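Local structure of superoxide dismutase [Cu-Zn] (Bacteroidetes bacterium GWA2_30_7, 7B4O) at residues D18-T22 with A142-C146; K47-H51 with K127-D131; F50-E54 with A66-F70. The protein probably catalyses the dismutation of superoxide to molecular oxygen and hydrogen peroxide, and in this crystal carries zinc at both sites of its bimetal centre. All blocks are in the same frame, centred on the assembly; numbering follows the deposited sequence.

All three contacts are tied to the same antiparallel barrel, and two of them meet at the bimetal centre. Contacts 2 and 3, about 12 Å apart (centre to centre), share F50 and H51 on strand 46-53. Both involve H51, whose ND1 binds one zinc ion; contact 2 adds its second-shell partner D130, contact 3 the ligands H53 and H69. Contact 1 lies farther from the metals, yet its R143 side chain comes within about 6 Å (nearest atoms) of a bound zinc and hydrogen-bonds to contact 3, with NH1 of R143 2.9 Å from O of G67. It also adjoins contact 2, where O of A142 is 2.8 Å from N of K127.

Contact 1: residues D18-T22 with A142-C146; sequences DYKVT and ARVAC
Y19 turns one face of its ring to V144, whose CG1 methyl stands 3.4 Å above the ring plane and over its centre, a CH-pi contact. The side chains cross at about a right angle, and CG1 sits only 11° off the ring normal. This pose begins at the first torsion of Y19 (chi1 -63°), which sets CG opposite the carbonyl carbon and lays the ring along residues 142-144. At its far end OH is 4.2 Å from CB of A142; at the root of the side chain, CB of Y19 is 3.5 Å from O of V144. The other branch of V144 serves V21 instead: CG2 of V144 touches CG2 of V21 at 3.7 Å, the side chains meeting at a slant. CG1 of V21 packs against CB of A145, also at 3.7 Å. Near the start of strand 143-151 in the Greek-key barrel of Cu,Zn superoxide dismutases, V144 and A145 form a classic beta bulge opposite V125, consistent with two successive side chains facing residues 18-22. Residues 18-22 lie in the loop after strand 8-15 and run into strand 22-30. No hydrogen bond passes between the segments; the contact is apolar, with K127 packing against both Y19 and V144. R143 points away from residues 18-22, and its NH1 bonds to O of G63 and O of G67. Farther along the strand, C146 forms a disulfide with C58.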
loop_
_atom_site.group_PDB
_atom_site.type_symbol
_atom_site.label_atom_id
_atom_site.label_comp_id
_atom_site.label_asym_id
_atom_site.label_seq_id
_atom_site.Cartn_x
_atom_site.Cartn_y
_atom_site.Cartn_z
ATOM N N ASP A 18 -4.378 -17.690 -6.160
ATOM C CA ASP A 18 -3.956 -18.952 -6.826
ATOM C C ASP A 18 -2.473 -18.913 -7.214
ATOM O O ASP A 18 -2.037 -19.780 -8.009
ATOM C CB ASP A 18 -4.829 -19.216 -8.049
ATOM C CG ASP A 18 -6.312 -19.329 -7.738
ATOM O OD1 ASP A 18 -6.673 -19.593 -6.575
ATOM O OD2 ASP A 18 -7.098 -19.161 -8.670
ATOM N N TYR A 19 -1.729 -17.886 -6.785
ATOM C CA TYR A 19 -0.351 -17.629 -7.257
ATOM C C TYR A 19 0.607 -17.501 -6.068
ATOM O O TYR A 19 0.153 -17.496 -4.921
ATOM C CB TYR A 19 -0.352 -16.398 -8.165
ATOM C CG TYR A 19 -1.174 -16.601 -9.417
ATOM C CD1 TYR A 19 -0.644 -17.262 -10.514
ATOM C CD2 TYR A 19 -2.501 -16.203 -9.480
ATOM C CE1 TYR A 19 -1.399 -17.481 -11.657
ATOM C CE2 TYR A 19 -3.267 -16.416 -10.616
ATOM C CZ TYR A 19 -2.716 -17.060 -11.710
ATOM O OH TYR A 19 -3.460 -17.265 -12.837
ATOM N N LYS A 20 1.905 -17.379 -6.360
ATOM C CA LYS A 20 2.987 -17.314 -5.340
ATOM C C LYS A 20 3.920 -16.134 -5.631
ATOM O O LYS A 20 5.003 -16.067 -5.048
ATOM C CB LYS A 20 3.771 -18.631 -5.314
ATOM C CG LYS A 20 4.404 -19.027 -6.637
ATOM C CD LYS A 20 5.399 -20.170 -6.585
ATOM C CE LYS A 20 6.067 -20.366 -7.934
ATOM N NZ LYS A 20 7.177 -21.345 -7.879
ATOM N N VAL A 21 3.507 -15.224 -6.509
ATOM C CA VAL A 21 4.356 -14.083 -6.964
ATOM C C VAL A 21 4.532 -13.090 -5.809
ATOM O O VAL A 21 3.536 -12.669 -5.229
ATOM C CB VAL A 21 3.737 -13.396 -8.197
ATOM C CG1 VAL A 21 4.523 -12.152 -8.581
ATOM C CG2 VAL A 21 3.616 -14.343 -9.376
ATOM N N THR A 22 5.781 -12.722 -5.524
ATOM C CA THR A 22 6.156 -11.768 -4.462
ATOM C C THR A 22 7.222 -10.814 -5.004
ATOM O O THR A 22 7.819 -11.105 -6.054
ATOM C CB THR A 22 6.703 -12.482 -3.221
ATOM O OG1 THR A 22 7.907 -13.168 -3.585
ATOM C CG2 THR A 22 5.713 -13.457 -2.632
ATOM N N ALA A 142 -5.126 -12.594 -16.367
ATOM C CA ALA A 142 -5.433 -12.608 -14.923
ATOM C C ALA A 142 -4.384 -11.809 -14.140
ATOM O O ALA A 142 -3.257 -11.553 -14.645
ATOM C CB ALA A 142 -5.521 -14.025 -14.433
ATOM N N ARG A 143 -4.757 -11.440 -12.924
ATOM C CA ARG A 143 -3.891 -10.682 -11.996
ATOM C C ARG A 143 -3.239 -11.689 -11.054
ATOM O O ARG A 143 -3.986 -12.408 -10.360
ATOM C CB ARG A 143 -4.746 -9.663 -11.255
ATOM C CG ARG A 143 -5.513 -8.751 -12.192
ATOM C CD ARG A 143 -6.475 -7.803 -11.500
ATOM N NE ARG A 143 -7.158 -7.042 -12.539
ATOM C CZ ARG A 143 -7.683 -5.837 -12.388
ATOM N NH1 ARG A 143 -7.657 -5.212 -11.226
ATOM N NH2 ARG A 143 -8.255 -5.260 -13.430
ATOM N N VAL A 144 -1.916 -11.757 -11.063
ATOM C CA VAL A 144 -1.173 -12.771 -10.266
ATOM C C VAL A 144 -0.647 -12.146 -8.985
ATOM O O VAL A 144 -0.270 -12.898 -8.071
ATOM C CB VAL A 144 -0.049 -13.446 -11.078
ATOM C CG1 VAL A 144 -0.606 -14.114 -12.317
ATOM C CG2 VAL A 144 1.098 -12.533 -11.433
ATOM N N ALA A 145 -0.572 -10.819 -8.901
ATOM C CA ALA A 145 -0.033 -10.154 -7.697
ATOM C C ALA A 145 -0.531 -8.720 -7.628
ATOM O O ALA A 145 -0.846 -8.141 -8.683
ATOM C CB ALA A 145 1.466 -10.229 -7.667
ATOM N N CYS A 146 -0.623 -8.184 -6.423
ATOM C CA CYS A 146 -1.181 -6.842 -6.154
ATOM C C CYS A 146 -0.363 -6.238 -5.017
ATOM O O CYS A 146 -0.047 -6.947 -4.035
ATOM C CB CYS A 146 -2.658 -6.926 -5.782
ATOM S SG CYS A 146 -3.508 -5.336 -5.627
#

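Contact 2: residues K47-H51 with K127-D131; sequences KHGFH and KNEDD. With ZN (zinc ion), chain E.
H51 and D130, with G49 and N128 beside them, make a polar contact of two hydrogen bonds between strand 46-53 and the loop that follows strand 122-126. The backbone N of G49 donates to O of N128 at 2.9 Å in a nearly straight bond. A beta carbon at G49 would be crowded by CE1 of H51, on its own strand. The outer end of the contact is looser. There K47 and E129 run side by side with extended chains, and their salt bridge is long, NZ of K47 lying 4.0 Å from OE2 of E129. A water gives one hydrogen to O of K47 (2.7 Å) and one to O of K127 (3.1 Å). Deeper in, the H48 ring is held by carbonyl groups at both nitrogens, ND1 by H126 and NE2 by S44, which is consistent with a doubly protonated ring. At the inner end NE2 of H51 donates to OD2 of D130 over 2.6 Å. The oxygen lies near the imidazole plane, but the carboxylate is turned 80° from the ring and is approached from 39° above its own plane. Placing CG of D130 anti to the backbone N (chi1 178°) carries the carboxylate to this edge. ND1 of H51 binds zinc at 2.1 Å, while OD1 of D130 is hydrogen-bonded to NE2 of H77 of the neighbouring zinc site: the second-shell aspartate linking the two metal sites, as in Cu,Zn superoxide dismutases.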
loop_
_atom_site.group_PDB
_atom_site.type_symbol
_atom_site.label_atom_id
_atom_site.label_comp_id
_atom_site.label_asym_id
_atom_site.label_seq_id
_atom_site.Cartn_x
_atom_site.Cartn_y
_atom_site.Cartn_z
ATOM N N LYS A 47 7.155 -13.094 -20.270
ATOM C CA LYS A 47 6.763 -11.673 -20.124
ATOM C C LYS A 47 5.420 -11.573 -19.404
ATOM O O LYS A 47 4.481 -12.301 -19.755
ATOM C CB LYS A 47 6.710 -11.005 -21.498
ATOM C CG LYS A 47 8.068 -10.768 -22.143
ATOM C CD LYS A 47 7.944 -10.027 -23.465
ATOM C CE LYS A 47 9.179 -9.266 -23.890
ATOM N NZ LYS A 47 8.922 -8.555 -25.161
ATOM N N HIS A 48 5.333 -10.640 -18.471
ATOM C CA HIS A 48 4.134 -10.387 -17.641
ATOM C C HIS A 48 3.786 -8.906 -17.674
ATOM O O HIS A 48 4.662 -8.086 -17.363
ATOM C CB HIS A 48 4.391 -10.842 -16.204
ATOM C CG HIS A 48 4.587 -12.309 -16.083
ATOM N ND1 HIS A 48 3.550 -13.141 -15.791
ATOM C CD2 HIS A 48 5.679 -13.079 -16.221
ATOM C CE1 HIS A 48 3.987 -14.388 -15.735
ATOM N NE2 HIS A 48 5.297 -14.378 -15.984
ATOM N N GLY A 49 2.536 -8.593 -18.015
ATOM C CA GLY A 49 2.008 -7.234 -17.859
ATOM C C GLY A 49 2.317 -6.678 -16.486
ATOM O O GLY A 49 2.161 -7.382 -15.478
ATOM N N PHE A 50 2.718 -5.414 -16.457
ATOM C CA PHE A 50 3.276 -4.742 -15.262
ATOM C C PHE A 50 2.670 -3.342 -15.228
ATOM O O PHE A 50 3.104 -2.485 -16.021
ATOM C CB PHE A 50 4.805 -4.745 -15.376
ATOM C CG PHE A 50 5.552 -4.205 -14.191
ATOM C CD1 PHE A 50 5.697 -4.948 -13.029
ATOM C CD2 PHE A 50 6.170 -2.966 -14.263
ATOM C CE1 PHE A 50 6.414 -4.440 -11.948
ATOM C CE2 PHE A 50 6.895 -2.461 -13.197
ATOM C CZ PHE A 50 7.012 -3.199 -12.042
ATOM N N HIS A 51 1.658 -3.124 -14.396
ATOM C CA HIS A 51 0.806 -1.916 -14.496
ATOM C C HIS A 51 0.539 -1.275 -13.148
ATOM O O HIS A 51 0.432 -1.984 -12.131
ATOM C CB HIS A 51 -0.554 -2.256 -15.093
ATOM C CG HIS A 51 -0.506 -2.925 -16.414
ATOM N ND1 HIS A 51 -1.427 -3.893 -16.743
ATOM C CD2 HIS A 51 0.330 -2.789 -17.466
ATOM C CE1 HIS A 51 -1.187 -4.309 -17.974
ATOM N NE2 HIS A 51 -0.092 -3.654 -18.432
ATOM N N LYS A 127 -0.764 -12.400 -15.536
ATOM C CA LYS A 127 -0.391 -13.783 -15.907
ATOM C C LYS A 127 0.308 -13.780 -17.265
ATOM O O LYS A 127 1.291 -14.506 -17.426
ATOM C CB LYS A 127 -1.634 -14.670 -15.925
ATOM C CG LYS A 127 -1.356 -16.120 -16.292
ATOM C CD LYS A 127 -2.573 -16.998 -16.307
ATOM C CE LYS A 127 -2.294 -18.355 -16.926
ATOM N NZ LYS A 127 -0.956 -18.882 -16.561
ATOM N N ASN A 128 -0.197 -12.990 -18.214
ATOM C CA ASN A 128 0.298 -12.999 -19.607
ATOM C C ASN A 128 0.945 -11.654 -19.953
ATOM O O ASN A 128 0.912 -10.707 -19.155
ATOM C CB ASN A 128 -0.831 -13.345 -20.572
ATOM C CG ASN A 128 -1.431 -14.697 -20.250
ATOM O OD1 ASN A 128 -0.713 -15.652 -19.910
ATOM N ND2 ASN A 128 -2.748 -14.772 -20.297
ATOM N N GLU A 129 1.546 -11.622 -21.125
ATOM C CA GLU A 129 2.241 -10.453 -21.683
ATOM C C GLU A 129 1.202 -9.376 -22.018
ATOM O O GLU A 129 0.105 -9.688 -22.525
ATOM C CB GLU A 129 3.022 -10.917 -22.907
ATOM C CG GLU A 129 3.768 -9.818 -23.635
ATOM C CD GLU A 129 4.614 -10.346 -24.784
ATOM O OE1 GLU A 129 4.783 -11.584 -24.896
ATOM O OE2 GLU A 129 5.091 -9.524 -25.579
ATOM N N ASP A 130 1.542 -8.129 -21.724
ATOM C CA ASP A 130 0.816 -6.945 -22.228
ATOM C C ASP A 130 1.232 -6.763 -23.686
ATOM O O ASP A 130 2.434 -6.552 -23.920
ATOM C CB ASP A 130 1.156 -5.739 -21.357
ATOM C CG ASP A 130 0.531 -4.413 -21.764
ATOM O OD1 ASP A 130 -0.008 -4.310 -22.888
ATOM O OD2 ASP A 130 0.607 -3.484 -20.958
ATOM N N ASP A 131 0.282 -6.841 -24.626
ATOM C CA ASP A 131 0.622 -6.754 -26.074
ATOM C C ASP A 131 0.853 -5.292 -26.485
ATOM O O ASP A 131 1.225 -5.084 -27.644
ATOM C CB ASP A 131 -0.416 -7.461 -26.950
ATOM C CG ASP A 131 -1.784 -6.816 -26.999
ATOM O OD1 ASP A 131 -1.892 -5.614 -26.682
ATOM O OD2 ASP A 131 -2.735 -7.525 -27.377
HETATM ZN ZN ZN E . -3.170 -4.355 -15.660
HETATM O O HOH W 1 3.603 -14.883 -19.417
#

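Contact 3: residues F50-E54 with A66-F70; sequences FHIHE and AGGHF. With ZN (zinc ion), chain E; ZN (zinc ion), chain F.
H69 sets the edge of its imidazole over the face of H53 in an offset edge-to-face pair, CD2 of H69 lying 3.3 Å from NE2 of H53 and the planes 69° apart. This is the bridging-histidine arrangement of Cu,Zn superoxide dismutases. ND1 of H69 binds one zinc ion at 2.1 Å, whereas NE2 reaches the other, which also takes H51 and H126, at a long 2.7 Å. NE2 of H53 binds that ion at a shorter 2.0 Å. CE1 of H69 also lies over one face of H51. The ring of H53 is held at both nitrogens, by the zinc at NE2 and at ND1 by a 2.8 Å bond to O of G67 in the ring plane. Where the strand ends, E54 grips the loop twice, its backbone N bonding to O of G68 and its OE2 accepting from N of G68 on the anti side, 29° out of the carboxylate plane. CG of E54 lies between the backbone N and the carbonyl carbon (chi1 62°), which brings the extended chain back over the glycines. Replacing it with an alanine would probably leave the N-H of G68 without this acceptor and the loop before H69 freer to shift. G67 has positive phi, and a beta carbon there would clash with OE2 of E54 as it lies here. Beyond H69, N of F70 donates to O of I52 at 2.9 Å. CB of F70 rests 3.9 Å from CG2 of I52.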
loop_
_atom_site.group_PDB
_atom_site.type_symbol
_atom_site.label_atom_id
_atom_site.label_comp_id
_atom_site.label_asym_id
_atom_site.label_seq_id
_atom_site.Cartn_x
_atom_site.Cartn_y
_atom_site.Cartn_z
ATOM N N PHE A 50 2.718 -5.414 -16.457
ATOM C CA PHE A 50 3.276 -4.742 -15.262
ATOM C C PHE A 50 2.670 -3.342 -15.228
ATOM O O PHE A 50 3.104 -2.485 -16.021
ATOM C CB PHE A 50 4.805 -4.745 -15.376
ATOM C CG PHE A 50 5.552 -4.205 -14.191
ATOM C CD1 PHE A 50 5.697 -4.948 -13.029
ATOM C CD2 PHE A 50 6.170 -2.966 -14.263
ATOM C CE1 PHE A 50 6.414 -4.440 -11.948
ATOM C CE2 PHE A 50 6.895 -2.461 -13.197
ATOM C CZ PHE A 50 7.012 -3.199 -12.042
ATOM N N HIS A 51 1.658 -3.124 -14.396
ATOM C CA HIS A 51 0.806 -1.916 -14.496
ATOM C C HIS A 51 0.539 -1.275 -13.148
ATOM O O HIS A 51 0.432 -1.984 -12.131
ATOM C CB HIS A 51 -0.554 -2.256 -15.093
ATOM C CG HIS A 51 -0.506 -2.925 -16.414
ATOM N ND1 HIS A 51 -1.427 -3.893 -16.743
ATOM C CD2 HIS A 51 0.330 -2.789 -17.466
ATOM C CE1 HIS A 51 -1.187 -4.309 -17.974
ATOM N NE2 HIS A 51 -0.092 -3.654 -18.432
ATOM N N ILE A 52 0.344 0.041 -13.180
ATOM C CA ILE A 52 -0.272 0.768 -12.048
ATOM C C ILE A 52 -1.768 0.782 -12.307
ATOM O O ILE A 52 -2.199 1.277 -13.403
ATOM C CB ILE A 52 0.285 2.188 -11.880
ATOM C CG1 ILE A 52 1.813 2.195 -11.837
ATOM C CG2 ILE A 52 -0.326 2.841 -10.660
ATOM C CD1 ILE A 52 2.416 3.566 -11.695
ATOM N N HIS A 53 -2.548 0.241 -11.382
ATOM C CA HIS A 53 -4.021 0.250 -11.457
ATOM C C HIS A 53 -4.566 1.348 -10.542
ATOM O O HIS A 53 -3.821 1.875 -9.700
ATOM C CB HIS A 53 -4.580 -1.145 -11.187
ATOM C CG HIS A 53 -4.459 -2.092 -12.341
ATOM N ND1 HIS A 53 -5.543 -2.770 -12.835
ATOM C CD2 HIS A 53 -3.408 -2.488 -13.086
ATOM C CE1 HIS A 53 -5.168 -3.545 -13.843
ATOM N NE2 HIS A 53 -3.859 -3.431 -13.994
ATOM N N GLU A 54 -5.829 1.710 -10.738
ATOM C CA GLU A 54 -6.376 2.997 -10.248
ATOM C C GLU A 54 -6.696 2.933 -8.746
ATOM O O GLU A 54 -6.711 3.989 -8.123
ATOM C CB GLU A 54 -7.597 3.380 -11.083
ATOM C CG GLU A 54 -8.734 2.386 -10.972
ATOM C CD GLU A 54 -9.903 2.680 -11.892
ATOM O OE1 GLU A 54 -10.130 3.875 -12.134
ATOM O OE2 GLU A 54 -10.624 1.737 -12.300
ATOM N N ALA A 66 -8.479 -3.775 -7.459
ATOM C CA ALA A 66 -7.504 -2.747 -7.882
ATOM C C ALA A 66 -8.097 -1.912 -9.025
ATOM O O ALA A 66 -7.519 -0.849 -9.355
ATOM C CB ALA A 66 -6.190 -3.372 -8.264
ATOM N N GLY A 67 -9.209 -2.338 -9.617
ATOM C CA GLY A 67 -9.864 -1.608 -10.716
ATOM C C GLY A 67 -9.041 -1.645 -11.991
ATOM O O GLY A 67 -8.235 -2.565 -12.167
ATOM N N GLY A 68 -9.283 -0.693 -12.889
ATOM C CA GLY A 68 -8.638 -0.638 -14.207
ATOM C C GLY A 68 -7.311 0.084 -14.157
ATOM O O GLY A 68 -6.806 0.346 -13.047
ATOM N N HIS A 69 -6.738 0.382 -15.316
ATOM C CA HIS A 69 -5.422 1.053 -15.404
ATOM C C HIS A 69 -5.527 2.460 -14.818
ATOM O O HIS A 69 -6.560 3.131 -15.016
ATOM C CB HIS A 69 -4.876 1.034 -16.831
ATOM C CG HIS A 69 -4.494 -0.338 -17.236
ATOM N ND1 HIS A 69 -3.783 -0.614 -18.383
ATOM C CD2 HIS A 69 -4.657 -1.520 -16.576
ATOM C CE1 HIS A 69 -3.542 -1.911 -18.429
ATOM N NE2 HIS A 69 -4.079 -2.494 -17.337
ATOM N N PHE A 70 -4.489 2.889 -14.117
ATOM C CA PHE A 70 -4.418 4.282 -13.634
ATOM C C PHE A 70 -4.296 5.187 -14.871
ATOM O O PHE A 70 -3.285 5.127 -15.614
ATOM C CB PHE A 70 -3.276 4.456 -12.649
ATOM C CG PHE A 70 -3.153 5.850 -12.103
ATOM C CD1 PHE A 70 -4.264 6.496 -11.588
ATOM C CD2 PHE A 70 -1.937 6.506 -12.095
ATOM C CE1 PHE A 70 -4.157 7.772 -11.056
ATOM C CE2 PHE A 70 -1.837 7.796 -11.582
ATOM C CZ PHE A 70 -2.945 8.418 -11.067
HETATM ZN ZN ZN E . -3.170 -4.355 -15.660
HETATM ZN ZN ZN F . -3.071 0.712 -19.805
#